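Local coordinates for protein glycoside Hydrolase (Bacteroides uniformis, PDB 5TA0) that probably hydrolyses agarose chains in the human gut, and is captured here as an engineered variant with neoagarooctaose bound, at residues E308-I313 against K529-Y535; A560-L566 against G604-V610. All blocks are in the same frame, centred on the assembly; numbering follows the deposited sequence.

Contact 1: residues E308-I313 against K529-Y535; sequences EQYSMI and KYYATDY. With EDO (1,2-ethanediol), chain I.
Tyr531 lies against helix 308-313 with its ring and bonds through its hydroxyl. Its CB passes the amide of Gln309, 3.6 Å from OE1 of that residue. At CD1 the neighbour is Gln309 CA, while on the other edge CD2 packs on Met312 CG, which sits over one face of the ring, 4.1 Å from the centroid and 23° off the normal, a CH-pi contact that the obliquely placed sulfur extends into a Met-aromatic one. CE1 then meets Glu308 CB, and the tip, OH, donates to Glu308 OE2 at 2.7 Å from above the carboxylate plane. Lys529 NZ reaches the same OE2 at 3.1 Å on the syn side, close to that plane, so one oxygen accepts two donors; Lys529 also pairs with Asp305, and Arg360 takes Glu308 OE1. A phenylalanine in place of Tyr531 would probably keep the methionine packing but leave Glu308 OE2 with Lys529 as its one partner across the contact.

Gln309 reads the backbone beyond the ring: with CG anti to its own N (chi1 173°) and the chain bent at chi2, OE1 accepts from Ala532 N at 3.0 Å on an in-plane lone pair; NE2 probably donates to Ala532 O, an atom whose place is less sure. At the far end Ile313 CD1 touches Tyr535 CD2 at 3.6 Å, and the Tyr310 and Tyr535 rings lie near parallel at 26° but slid apart, their hydroxyls bonded to Asp269 and Trp260 respectively. A helix of the alpha/beta barrel is thus docked on segment 529-535 of strand 523-538 in the C-terminal beta-sheet region, consistent with an interdomain interface.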
loop_
_atom_site.group_PDB
_atom_site.type_symbol
_atom_site.label_atom_id
_atom_site.label_comp_id
_atom_site.label_asym_id
_atom_site.label_seq_id
_atom_site.Cartn_x
_atom_site.Cartn_y
_atom_site.Cartn_z
ATOM N N GLU A 308 5.460 -5.327 -11.515
ATOM C CA GLU A 308 6.004 -4.339 -12.458
ATOM C C GLU A 308 6.755 -4.997 -13.610
ATOM O O GLU A 308 6.547 -4.620 -14.764
ATOM C CB GLU A 308 6.946 -3.390 -11.744
ATOM C CG GLU A 308 6.258 -2.462 -10.760
ATOM C CD GLU A 308 7.223 -1.654 -9.907
ATOM O OE1 GLU A 308 6.724 -0.956 -8.974
ATOM O OE2 GLU A 308 8.468 -1.735 -10.086
ATOM N N GLN A 309 7.622 -5.963 -13.291
ATOM C CA GLN A 309 8.435 -6.581 -14.339
ATOM C C GLN A 309 7.593 -7.350 -15.347
ATOM O O GLN A 309 7.838 -7.254 -16.561
ATOM C CB GLN A 309 9.479 -7.511 -13.719
ATOM C CG GLN A 309 10.296 -8.346 -14.717
ATOM C CD GLN A 309 11.271 -7.520 -15.532
ATOM O OE1 GLN A 309 12.346 -7.158 -15.069
ATOM N NE2 GLN A 309 10.890 -7.220 -16.751
ATOM N N TYR A 310 6.609 -8.118 -14.864
ATOM C CA TYR A 310 5.769 -8.865 -15.808
ATOM C C TYR A 310 4.844 -7.938 -16.592
ATOM O O TYR A 310 4.598 -8.154 -17.794
ATOM C CB TYR A 310 5.038 -10.053 -15.185
ATOM C CG TYR A 310 4.382 -10.888 -16.237
ATOM C CD1 TYR A 310 3.000 -10.939 -16.369
ATOM C CD2 TYR A 310 5.141 -11.541 -17.189
ATOM C CE1 TYR A 310 2.396 -11.653 -17.390
ATOM C CE2 TYR A 310 4.564 -12.274 -18.195
ATOM C CZ TYR A 310 3.197 -12.329 -18.306
ATOM O OH TYR A 310 2.608 -13.037 -19.322
ATOM N N SER A 311 4.356 -6.863 -15.955
ATOM C CA SER A 311 3.624 -5.847 -16.694
ATOM C C SER A 311 4.461 -5.267 -17.832
ATOM O O SER A 311 3.974 -5.100 -18.943
ATOM C CB SER A 311 3.136 -4.753 -15.755
ATOM O OG SER A 311 2.258 -5.267 -14.764
ATOM N N MET A 312 5.729 -4.985 -17.549
ATOM C CA MET A 312 6.604 -4.523 -18.639
ATOM C C MET A 312 6.720 -5.544 -19.761
ATOM O O MET A 312 6.567 -5.210 -20.920
ATOM C CB MET A 312 7.996 -4.180 -18.094
ATOM C CG MET A 312 8.021 -2.858 -17.350
ATOM S SD MET A 312 7.771 -1.382 -18.369
ATOM C CE MET A 312 9.271 -1.441 -19.345
ATOM N N ILE A 313 6.955 -6.801 -19.417
ATOM C CA ILE A 313 7.135 -7.835 -20.451
ATOM C C ILE A 313 5.863 -7.998 -21.302
ATOM O O ILE A 313 5.916 -7.982 -22.525
ATOM C CB ILE A 313 7.543 -9.176 -19.816
ATOM C CG1 ILE A 313 8.982 -9.101 -19.288
ATOM C CG2 ILE A 313 7.377 -10.363 -20.788
ATOM C CD1 ILE A 313 9.346 -10.169 -18.306
ATOM N N LYS A 529 14.296 3.573 -12.637
ATOM C CA LYS A 529 14.243 2.119 -12.451
ATOM C C LYS A 529 14.110 1.434 -13.800
ATOM O O LYS A 529 13.240 1.802 -14.615
ATOM C CB LYS A 529 13.085 1.761 -11.542
ATOM C CG LYS A 529 13.053 0.315 -11.138
ATOM C CD LYS A 529 12.008 0.112 -10.068
ATOM C CE LYS A 529 11.963 -1.320 -9.586
ATOM N NZ LYS A 529 11.035 -1.408 -8.430
ATOM N N TYR A 530 14.966 0.439 -14.033
ATOM C CA TYR A 530 15.039 -0.275 -15.305
ATOM C C TYR A 530 14.718 -1.746 -15.104
ATOM O O TYR A 530 15.072 -2.326 -14.077
ATOM C CB TYR A 530 16.414 -0.104 -15.936
ATOM C CG TYR A 530 16.726 1.301 -16.365
ATOM C CD1 TYR A 530 16.364 1.765 -17.622
ATOM C CD2 TYR A 530 17.391 2.175 -15.519
ATOM C CE1 TYR A 530 16.625 3.072 -18.018
ATOM C CE2 TYR A 530 17.688 3.478 -15.926
ATOM C CZ TYR A 530 17.290 3.922 -17.161
ATOM O OH TYR A 530 17.592 5.209 -17.570
ATOM N N TYR A 531 14.053 -2.325 -16.097
ATOM C CA TYR A 531 13.596 -3.707 -16.036
ATOM C C TYR A 531 14.390 -4.565 -17.006
ATOM O O TYR A 531 14.931 -4.064 -17.983
ATOM C CB TYR A 531 12.094 -3.752 -16.345
ATOM C CG TYR A 531 11.322 -2.965 -15.324
ATOM C CD1 TYR A 531 10.903 -3.554 -14.142
ATOM C CD2 TYR A 531 11.081 -1.617 -15.509
ATOM C CE1 TYR A 531 10.254 -2.810 -13.152
ATOM C CE2 TYR A 531 10.416 -0.866 -14.546
ATOM C CZ TYR A 531 10.002 -1.480 -13.375
ATOM O OH TYR A 531 9.374 -0.734 -12.381
ATOM N N ALA A 532 14.468 -5.846 -16.722
ATOM C CA ALA A 532 15.147 -6.803 -17.602
ATOM C C ALA A 532 14.239 -7.227 -18.753
ATOM O O ALA A 532 13.017 -7.018 -18.759
ATOM C CB ALA A 532 15.584 -8.014 -16.806
ATOM N N THR A 533 14.837 -7.872 -19.752
ATOM C CA THR A 533 14.084 -8.370 -20.875
ATOM C C THR A 533 13.260 -9.614 -20.569
ATOM O O THR A 533 12.357 -9.927 -21.307
ATOM C CB THR A 533 14.980 -8.707 -22.077
ATOM O OG1 THR A 533 15.906 -9.735 -21.707
ATOM C CG2 THR A 533 15.772 -7.464 -22.544
ATOM N N ASP A 534 13.585 -10.320 -19.490
ATOM C CA ASP A 534 12.911 -11.565 -19.139
ATOM C C ASP A 534 12.886 -11.692 -17.617
ATOM O O ASP A 534 13.449 -10.863 -16.911
ATOM C CB ASP A 534 13.661 -12.752 -19.780
ATOM C CG ASP A 534 12.785 -13.949 -20.059
ATOM O OD1 ASP A 534 11.650 -14.049 -19.556
ATOM O OD2 ASP A 534 13.270 -14.816 -20.835
ATOM N N TYR A 535 12.265 -12.756 -17.117
ATOM C CA TYR A 535 12.052 -12.925 -15.691
ATOM C C TYR A 535 11.813 -14.405 -15.370
ATOM O O TYR A 535 11.760 -15.229 -16.286
ATOM C CB TYR A 535 10.871 -12.029 -15.240
ATOM C CG TYR A 535 9.498 -12.652 -15.341
ATOM C CD1 TYR A 535 8.594 -12.581 -14.268
ATOM C CD2 TYR A 535 9.089 -13.318 -16.504
ATOM C CE1 TYR A 535 7.345 -13.190 -14.347
ATOM C CE2 TYR A 535 7.839 -13.908 -16.597
ATOM C CZ TYR A 535 6.966 -13.842 -15.502
ATOM O OH TYR A 535 5.723 -14.450 -15.589
HETATM C C1 EDO I . 10.444 -7.549 -23.635
HETATM O O1 EDO I . 10.629 -7.736 -22.234
HETATM C C2 EDO I . 11.287 -6.372 -24.077
HETATM O O2 EDO I . 12.616 -6.507 -23.575
HETATM O O HOH W 1 13.411 -9.697 -14.331
#

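Contact 2: residues A560-L566 against G604-V610; sequences AVIRLGL and GVIEVPV
Ile562 and Val608 form one of the hydrogen-bonded pairs of an antiparallel beta ladder, in which strand 604-609 is the outermost of its sheet within this chain. The two short axes approach to 4.3 Å at 154°. Pairs Ile562-Val608, Leu564-Ile606 and Leu566-Gly604 each make two N-H...O bonds, and Val610 N adds a seventh to Ala560 O. Among the straightest is Leu564 N to Ile606 O, 2.9 Å with 173° at the hydrogen.

One face is apolar and closed: Ile562, Leu564, Leu566, Ile606 and Val608 are all buried. Leu564 CD1 meets Val608 CG2 at 4.0 Å, a diagonal contact between neighbouring pairs, and Leu566 CD1 meets Ile606 CG1 diagonally too, the side chains crossing at about a right angle; strand 577-580 covers this face through Val580 on Ile562 and Leu578 on Val608. The other face carries exposed Pro609 and partly exposed Val561 and Glu607, beside Arg563 and Val605. Here polar groups are looser: Arg563 and Glu607 run side by side, yet their salt bridge is long, and stronger partners are Glu301 for the arginine and Arg592 for the glutamate. Val605 CG1 lies over one face of the guanidinium, toward its rim, and touches Arg563 CB at 3.7 Å.

At the edge near Val610 a water accepts from Ala560 N and donates to Val610 O, while Val610 CG1, turned between its N and carbonyl carbon (chi1 58°), lies 3.6 Å from Ala560 CB.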
loop_
_atom_site.group_PDB
_atom_site.type_symbol
_atom_site.label_atom_id
_atom_site.label_comp_id
_atom_site.label_asym_id
_atom_site.label_seq_id
_atom_site.Cartn_x
_atom_site.Cartn_y
_atom_site.Cartn_z
ATOM N N ALA A 560 24.113 3.190 -8.122
ATOM C CA ALA A 560 23.219 2.168 -8.626
ATOM C C ALA A 560 23.041 1.013 -7.666
ATOM O O ALA A 560 23.929 0.678 -6.888
ATOM C CB ALA A 560 23.717 1.645 -9.953
ATOM N N VAL A 561 21.864 0.387 -7.786
ATOM C CA VAL A 561 21.480 -0.781 -7.003
ATOM C C VAL A 561 20.833 -1.822 -7.889
ATOM O O VAL A 561 19.812 -1.533 -8.550
ATOM C CB VAL A 561 20.508 -0.402 -5.869
ATOM C CG1 VAL A 561 20.067 -1.669 -5.089
ATOM C CG2 VAL A 561 21.119 0.632 -4.944
ATOM N N ILE A 562 21.371 -3.043 -7.881
ATOM C CA ILE A 562 20.750 -4.158 -8.578
ATOM C C ILE A 562 19.832 -4.852 -7.592
ATOM O O ILE A 562 20.175 -5.036 -6.416
ATOM C CB ILE A 562 21.818 -5.098 -9.203
ATOM C CG1 ILE A 562 22.403 -4.410 -10.434
ATOM C CG2 ILE A 562 21.223 -6.463 -9.540
ATOM C CD1 ILE A 562 23.651 -5.074 -10.968
ATOM N N ARG A 563 18.658 -5.239 -8.084
ATOM C CA ARG A 563 17.572 -5.771 -7.249
ATOM C C ARG A 563 17.284 -7.222 -7.655
ATOM O O ARG A 563 16.653 -7.463 -8.681
ATOM C CB ARG A 563 16.323 -4.898 -7.419
ATOM C CG ARG A 563 16.526 -3.416 -7.091
ATOM C CD ARG A 563 15.331 -2.585 -7.534
ATOM N NE ARG A 563 14.131 -3.046 -6.836
ATOM C CZ ARG A 563 13.798 -2.737 -5.583
ATOM N NH1 ARG A 563 14.466 -1.810 -4.893
ATOM N NH2 ARG A 563 12.759 -3.322 -5.003
ATOM N N LEU A 564 17.770 -8.179 -6.859
ATOM C CA LEU A 564 17.656 -9.593 -7.173
ATOM C C LEU A 564 16.490 -10.208 -6.443
ATOM O O LEU A 564 16.568 -10.437 -5.248
ATOM C CB LEU A 564 18.937 -10.350 -6.793
ATOM C CG LEU A 564 20.219 -9.809 -7.381
ATOM C CD1 LEU A 564 21.380 -10.672 -6.876
ATOM C CD2 LEU A 564 20.189 -9.803 -8.902
ATOM N N GLY A 565 15.375 -10.430 -7.144
ATOM C CA GLY A 565 14.250 -11.131 -6.504
ATOM C C GLY A 565 14.547 -12.626 -6.506
ATOM O O GLY A 565 14.700 -13.209 -7.583
ATOM N N LEU A 566 14.587 -13.228 -5.308
ATOM C CA LEU A 566 14.895 -14.665 -5.166
ATOM C C LEU A 566 13.767 -15.331 -4.403
ATOM O O LEU A 566 13.345 -14.827 -3.370
ATOM C CB LEU A 566 16.210 -14.867 -4.417
ATOM C CG LEU A 566 17.455 -14.208 -4.995
ATOM C CD1 LEU A 566 18.656 -14.577 -4.134
ATOM C CD2 LEU A 566 17.667 -14.598 -6.447
ATOM N N GLY A 604 12.167 -12.699 -1.519
ATOM C CA GLY A 604 12.554 -11.318 -1.232
ATOM C C GLY A 604 13.514 -10.779 -2.248
ATOM O O GLY A 604 14.195 -11.543 -2.951
ATOM N N VAL A 605 13.594 -9.445 -2.316
ATOM C CA VAL A 605 14.610 -8.775 -3.133
ATOM C C VAL A 605 15.869 -8.505 -2.313
ATOM O O VAL A 605 15.813 -7.847 -1.272
ATOM C CB VAL A 605 14.049 -7.472 -3.724
ATOM C CG1 VAL A 605 15.144 -6.620 -4.348
ATOM C CG2 VAL A 605 12.975 -7.786 -4.729
ATOM N N ILE A 606 16.987 -9.019 -2.813
ATOM C CA ILE A 606 18.305 -8.704 -2.289
ATOM C C ILE A 606 18.823 -7.507 -3.078
ATOM O O ILE A 606 19.025 -7.581 -4.295
ATOM C CB ILE A 606 19.284 -9.894 -2.479
ATOM C CG1 ILE A 606 18.703 -11.219 -1.969
ATOM C CG2 ILE A 606 20.627 -9.593 -1.825
ATOM C CD1 ILE A 606 18.258 -11.222 -0.553
ATOM N N GLU A 607 19.013 -6.400 -2.370
ATOM C CA GLU A 607 19.509 -5.164 -2.967
ATOM C C GLU A 607 21.048 -5.145 -2.936
ATOM O O GLU A 607 21.658 -5.326 -1.879
ATOM C CB GLU A 607 18.909 -3.964 -2.240
ATOM C CG GLU A 607 17.442 -3.792 -2.578
ATOM C CD GLU A 607 16.695 -2.979 -1.550
ATOM O OE1 GLU A 607 16.379 -3.503 -0.466
ATOM O OE2 GLU A 607 16.467 -1.779 -1.803
ATOM N N VAL A 608 21.651 -4.954 -4.107
ATOM C CA VAL A 608 23.089 -5.099 -4.314
ATOM C C VAL A 608 23.652 -3.778 -4.855
ATOM O O VAL A 608 23.452 -3.458 -6.031
ATOM C CB VAL A 608 23.392 -6.236 -5.304
ATOM C CG1 VAL A 608 24.905 -6.421 -5.444
ATOM C CG2 VAL A 608 22.729 -7.548 -4.867
ATOM N N PRO A 609 24.356 -3.003 -4.013
ATOM C CA PRO A 609 25.034 -1.824 -4.558
ATOM C C PRO A 609 26.036 -2.239 -5.625
ATOM O O PRO A 609 26.688 -3.284 -5.504
ATOM C CB PRO A 609 25.738 -1.245 -3.338
ATOM C CG PRO A 609 24.902 -1.685 -2.184
ATOM C CD PRO A 609 24.533 -3.099 -2.553
ATOM N N VAL A 610 26.149 -1.455 -6.690
ATOM C CA VAL A 610 27.061 -1.783 -7.785
ATOM C C VAL A 610 27.814 -0.526 -8.206
ATOM O O VAL A 610 27.247 0.549 -8.344
ATOM C CB VAL A 610 26.353 -2.446 -8.992
ATOM C CG1 VAL A 610 25.251 -1.585 -9.557
ATOM C CG2 VAL A 610 27.362 -2.823 -10.071
HETATM O O HOH W 2 26.722 2.700 -6.890
#

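Contacts 1 and 2 have centres 14 Å apart and meet on one mixed sheet: 529-535 belongs to strand 523-538, while 560-566 and 604-610 lie on strands 558-568 and 602-609, with strand 631-642 between the first two. Their charged ends converge, Lys529 NZ standing 3.8 Å from Arg563 NE, and Asp305 forms a salt bridge with both, which probably offsets the closeness of like charges. Asp305 is on helix 298-315, the helix that supplies 308-313 and also packs on Val605, so one barrel helix touches both contacts. A bound calcium ion lies about 12 Å from the side chain of Tyr310 in contact 1. Of the four segments only 308-313 falls within 52-387, the span holding the glycan-pocket residues.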